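Long-range contact in lipase (Streptomyces rimosus, PDB 5MAL), which hydrolyses ester bonds of triacylglycerols and other acyl esters, preferring medium-length chains, as a secreted GDSL-family serine esterase: residues P142-V153 and E196-S206. Numbering follows the deposited sequence.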
loop_
_atom_site.group_PDB
_atom_site.type_symbol
_atom_site.label_atom_id
_atom_site.label_comp_id
_atom_site.label_asym_id
_atom_site.label_seq_id
_atom_site.Cartn_x
_atom_site.Cartn_y
_atom_site.Cartn_z
ATOM N N PRO A 142 -2.191 -3.628 -5.124
ATOM C CA PRO A 142 -2.623 -4.655 -6.068
ATOM C C PRO A 142 -3.907 -4.215 -6.745
ATOM O O PRO A 142 -4.683 -3.492 -6.118
ATOM C CB PRO A 142 -2.855 -5.876 -5.168
ATOM C CG PRO A 142 -3.323 -5.274 -3.866
ATOM C CD PRO A 142 -2.545 -3.958 -3.731
ATOM N N ARG A 143 -4.108 -4.595 -8.000
ATOM C CA ARG A 143 -5.450 -4.566 -8.558
ATOM C C ARG A 143 -6.304 -5.421 -7.641
ATOM O O ARG A 143 -5.892 -6.522 -7.258
ATOM C CB ARG A 143 -5.476 -5.096 -9.997
ATOM C CG ARG A 143 -5.102 -4.075 -11.051
ATOM C CD ARG A 143 -5.254 -4.679 -12.433
ATOM N NE ARG A 143 -4.412 -5.858 -12.553
ATOM C CZ ARG A 143 -3.214 -5.864 -13.121
ATOM N NH1 ARG A 143 -2.727 -4.748 -13.651
ATOM N NH2 ARG A 143 -2.517 -6.994 -13.174
ATOM N N PHE A 144 -7.477 -4.926 -7.270
ATOM C CA PHE A 144 -8.285 -5.610 -6.272
ATOM C C PHE A 144 -9.024 -6.834 -6.815
ATOM O O PHE A 144 -9.349 -7.743 -6.055
ATOM C CB PHE A 144 -9.315 -4.662 -5.663
ATOM C CG PHE A 144 -8.749 -3.672 -4.673
ATOM C CD1 PHE A 144 -7.484 -3.824 -4.140
ATOM C CD2 PHE A 144 -9.520 -2.596 -4.253
ATOM C CE1 PHE A 144 -6.979 -2.914 -3.228
ATOM C CE2 PHE A 144 -9.023 -1.668 -3.344
ATOM C CZ PHE A 144 -7.745 -1.830 -2.833
ATOM N N TYR A 145 -9.319 -6.839 -8.115
ATOM C CA TYR A 145 -10.234 -7.830 -8.680
ATOM C C TYR A 145 -9.680 -8.593 -9.865
ATOM O O TYR A 145 -8.958 -8.036 -10.700
ATOM C CB TYR A 145 -11.538 -7.141 -9.112
ATOM C CG TYR A 145 -12.333 -6.663 -7.945
ATOM C CD1 TYR A 145 -13.064 -7.561 -7.184
ATOM C CD2 TYR A 145 -12.345 -5.317 -7.579
ATOM C CE1 TYR A 145 -13.786 -7.150 -6.094
ATOM C CE2 TYR A 145 -13.077 -4.892 -6.483
ATOM C CZ TYR A 145 -13.794 -5.818 -5.744
ATOM O OH TYR A 145 -14.537 -5.448 -4.642
ATOM N N LYS A 146 -10.041 -9.869 -9.939
ATOM C CA LYS A 146 -9.893 -10.632 -11.167
ATOM C C LYS A 146 -11.171 -10.434 -11.954
ATOM O O LYS A 146 -12.265 -10.650 -11.424
ATOM C CB LYS A 146 -9.680 -12.120 -10.896
ATOM C CG LYS A 146 -9.803 -12.963 -12.161
ATOM C CD LYS A 146 -9.957 -14.439 -11.825
ATOM C CE LYS A 146 -9.532 -15.340 -12.989
ATOM N NZ LYS A 146 -9.592 -14.627 -14.301
ATOM N N LEU A 147 -11.047 -10.008 -13.206
ATOM C CA LEU A 147 -12.219 -9.785 -14.037
ATOM C C LEU A 147 -12.532 -11.000 -14.913
ATOM O O LEU A 147 -11.643 -11.796 -15.214
ATOM C CB LEU A 147 -12.013 -8.553 -14.914
ATOM C CG LEU A 147 -11.685 -7.247 -14.190
ATOM C CD1 LEU A 147 -11.652 -6.099 -15.183
ATOM C CD2 LEU A 147 -12.697 -6.969 -13.083
ATOM N N GLY A 148 -13.797 -11.130 -15.309
ATOM C CA GLY A 148 -14.176 -12.071 -16.349
ATOM C C GLY A 148 -14.932 -13.300 -15.891
ATOM O O GLY A 148 -15.521 -14.019 -16.702
ATOM N N GLY A 149 -14.914 -13.561 -14.591
ATOM C CA GLY A 149 -15.602 -14.723 -14.078
ATOM C C GLY A 149 -16.810 -14.334 -13.259
ATOM O O GLY A 149 -17.043 -13.162 -12.990
ATOM N N SER A 150 -17.591 -15.331 -12.883
ATOM C CA SER A 150 -18.642 -15.144 -11.907
ATOM C C SER A 150 -17.965 -14.852 -10.576
ATOM O O SER A 150 -16.983 -15.498 -10.234
ATOM C CB SER A 150 -19.525 -16.391 -11.824
ATOM O OG SER A 150 -20.682 -16.175 -11.036
ATOM N N CYS A 151 -18.462 -13.870 -9.838
ATOM C CA CYS A 151 -17.901 -13.590 -8.523
ATOM C C CYS A 151 -18.970 -13.216 -7.503
ATOM O O CYS A 151 -19.852 -12.393 -7.778
ATOM C CB CYS A 151 -16.870 -12.472 -8.598
ATOM S SG CYS A 151 -15.988 -12.295 -7.019
ATOM N N ALA A 152 -18.858 -13.801 -6.315
ATOM C CA ALA A 152 -19.891 -13.694 -5.288
ATOM C C ALA A 152 -19.754 -12.420 -4.474
ATOM O O ALA A 152 -19.594 -12.461 -3.260
ATOM C CB ALA A 152 -19.847 -14.902 -4.372
ATOM N N VAL A 153 -19.819 -11.281 -5.140
ATOM C CA VAL A 153 -19.586 -10.040 -4.443
ATOM C C VAL A 153 -20.590 -8.966 -4.886
ATOM O O VAL A 153 -21.198 -9.079 -5.948
ATOM C CB VAL A 153 -18.137 -9.607 -4.654
ATOM C CG1 VAL A 153 -17.937 -8.960 -6.031
ATOM C CG2 VAL A 153 -17.711 -8.725 -3.548
ATOM N N GLU A 196 -6.382 -12.036 -6.642
ATOM C CA GLU A 196 -7.262 -10.893 -6.475
ATOM C C GLU A 196 -8.576 -11.359 -5.861
ATOM O O GLU A 196 -8.813 -12.552 -5.724
ATOM C CB GLU A 196 -7.518 -10.222 -7.823
ATOM C CG GLU A 196 -6.255 -9.960 -8.642
ATOM C CD GLU A 196 -5.913 -11.088 -9.615
ATOM O OE1 GLU A 196 -6.293 -12.256 -9.381
ATOM O OE2 GLU A 196 -5.261 -10.791 -10.641
ATOM N N LEU A 197 -9.416 -10.425 -5.456
ATOM C CA LEU A 197 -10.784 -10.787 -5.163
ATOM C C LEU A 197 -11.364 -11.371 -6.449
ATOM O O LEU A 197 -11.000 -10.934 -7.549
ATOM C CB LEU A 197 -11.578 -9.580 -4.670
ATOM C CG LEU A 197 -11.067 -9.037 -3.339
ATOM C CD1 LEU A 197 -11.812 -7.777 -2.941
ATOM C CD2 LEU A 197 -11.208 -10.090 -2.240
ATOM N N CYS A 198 -12.215 -12.383 -6.288
ATOM C CA CYS A 198 -12.856 -13.125 -7.384
ATOM C C CYS A 198 -11.891 -14.045 -8.119
ATOM O O CYS A 198 -12.247 -14.631 -9.142
ATOM C CB CYS A 198 -13.508 -12.187 -8.398
ATOM S SG CYS A 198 -14.604 -10.974 -7.670
ATOM N N SER A 199 -10.678 -14.191 -7.607
ATOM C CA SER A 199 -9.716 -15.083 -8.256
ATOM C C SER A 199 -9.939 -16.530 -7.850
ATOM O O SER A 199 -9.457 -17.451 -8.511
ATOM C CB SER A 199 -8.300 -14.695 -7.893
ATOM O OG SER A 199 -8.114 -14.950 -6.515
ATOM N N GLY A 200 -10.637 -16.722 -6.739
ATOM C CA GLY A 200 -10.819 -18.047 -6.165
ATOM C C GLY A 200 -9.725 -18.329 -5.152
ATOM O O GLY A 200 -9.768 -19.307 -4.407
ATOM N N ALA A 201 -8.724 -17.461 -5.136
ATOM C CA ALA A 201 -7.626 -17.596 -4.188
ATOM C C ALA A 201 -7.237 -16.245 -3.590
ATOM O O ALA A 201 -6.057 -15.874 -3.630
ATOM C CB ALA A 201 -6.421 -18.228 -4.875
ATOM N N PRO A 202 -8.215 -15.518 -3.023
ATOM C CA PRO A 202 -7.945 -14.127 -2.650
ATOM C C PRO A 202 -6.861 -14.002 -1.583
ATOM O O PRO A 202 -6.832 -14.767 -0.613
ATOM C CB PRO A 202 -9.300 -13.634 -2.127
ATOM C CG PRO A 202 -9.975 -14.882 -1.620
ATOM C CD PRO A 202 -9.570 -15.938 -2.617
ATOM N N TRP A 203 -5.955 -13.054 -1.817
ATOM C CA TRP A 203 -4.973 -12.628 -0.833
ATOM C C TRP A 203 -5.323 -11.252 -0.312
ATOM O O TRP A 203 -4.491 -10.585 0.307
ATOM C CB TRP A 203 -3.575 -12.583 -1.426
ATOM C CG TRP A 203 -2.950 -13.910 -1.560
ATOM C CD1 TRP A 203 -3.440 -15.115 -1.100
ATOM C CD2 TRP A 203 -1.702 -14.192 -2.183
ATOM N NE1 TRP A 203 -2.563 -16.121 -1.420
ATOM C CE2 TRP A 203 -1.487 -15.583 -2.081
ATOM C CE3 TRP A 203 -0.743 -13.404 -2.824
ATOM C CZ2 TRP A 203 -0.350 -16.199 -2.601
ATOM C CZ3 TRP A 203 0.387 -14.022 -3.347
ATOM C CH2 TRP A 203 0.571 -15.401 -3.233
ATOM N N LEU A 204 -6.539 -10.821 -0.629
ATOM C CA LEU A 204 -7.096 -9.581 -0.115
ATOM C C LEU A 204 -8.355 -9.913 0.627
ATOM O O LEU A 204 -9.074 -10.831 0.235
ATOM C CB LEU A 204 -7.435 -8.608 -1.240
ATOM C CG LEU A 204 -6.290 -8.205 -2.154
ATOM C CD1 LEU A 204 -6.870 -7.593 -3.427
ATOM C CD2 LEU A 204 -5.418 -7.222 -1.410
ATOM N N HIS A 205 -8.642 -9.156 1.677
ATOM C CA HIS A 205 -9.962 -9.212 2.284
ATOM C C HIS A 205 -10.946 -8.561 1.337
ATOM O O HIS A 205 -10.633 -7.551 0.713
ATOM C CB HIS A 205 -9.998 -8.481 3.631
ATOM C CG HIS A 205 -9.159 -9.111 4.692
ATOM N ND1 HIS A 205 -9.585 -10.193 5.437
ATOM C CD2 HIS A 205 -7.922 -8.803 5.151
ATOM C CE1 HIS A 205 -8.639 -10.533 6.294
ATOM N NE2 HIS A 205 -7.626 -9.696 6.151
ATOM N N SER A 206 -12.138 -9.127 1.239
ATOM C CA SER A 206 -13.194 -8.442 0.531
ATOM C C SER A 206 -13.752 -7.387 1.477
ATOM O O SER A 206 -13.101 -6.998 2.442
ATOM C CB SER A 206 -14.285 -9.409 0.088
ATOM O OG SER A 206 -15.209 -8.743 -0.759
HETATM O O HOH W 1 -6.690 -8.243 -12.059
HETATM O O HOH W 2 -3.835 -8.641 -10.820
#
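Cys151 and Cys198 are joined by a disulfide (chi3 -82°), and Cys198 SG lies at the edge of the Tyr145 ring, 3.8 Å from CD1. CD1 and CE1 of that ring also rest against Leu197 CB, while Leu197 CD1 reaches CE1 and CZ. Tyr145 CG stands anti to its carbonyl carbon (chi1 -69°), which brings the ring obliquely across Leu197 and leaves OH to bond Tyr215 OH. With an alanine here, Leu197 and the disulfide sulfur would probably lose their shared aromatic neighbour, and the Tyr215 hydroxyl would lose a partner.

The backbones meet in a single beta bridge: Leu197 N donates to Phe144 O at 2.7 Å, and Lys146 N gives Leu197 O a nearly straight bond of 2.8 Å. Beside it, Leu204 CD1 approaches Phe144 CD1 at 3.9 Å, and Leu204 CD2 touches Pro142 CG.

Further out, Glu196 OE2 takes a water that also bonds Tyr145 O and a second shared with Arg143 NH2, whereas OE1 accepts from Gly194 N and Arg143 NH1 pairs with Asp168. A type II turn, Glu196 to Ser199, presents Cys198; Ser199 OG donates to Glu196 O at 2.6 Å; by accepting from Ala201 N it also makes an ST turn.

This disulfide joins two loops of the SGNH hydrolase fold, following strand 135-139 and helix 189-192, with the side chain of Leu204 about 6 Å from that of His216, the inferred active-site histidine.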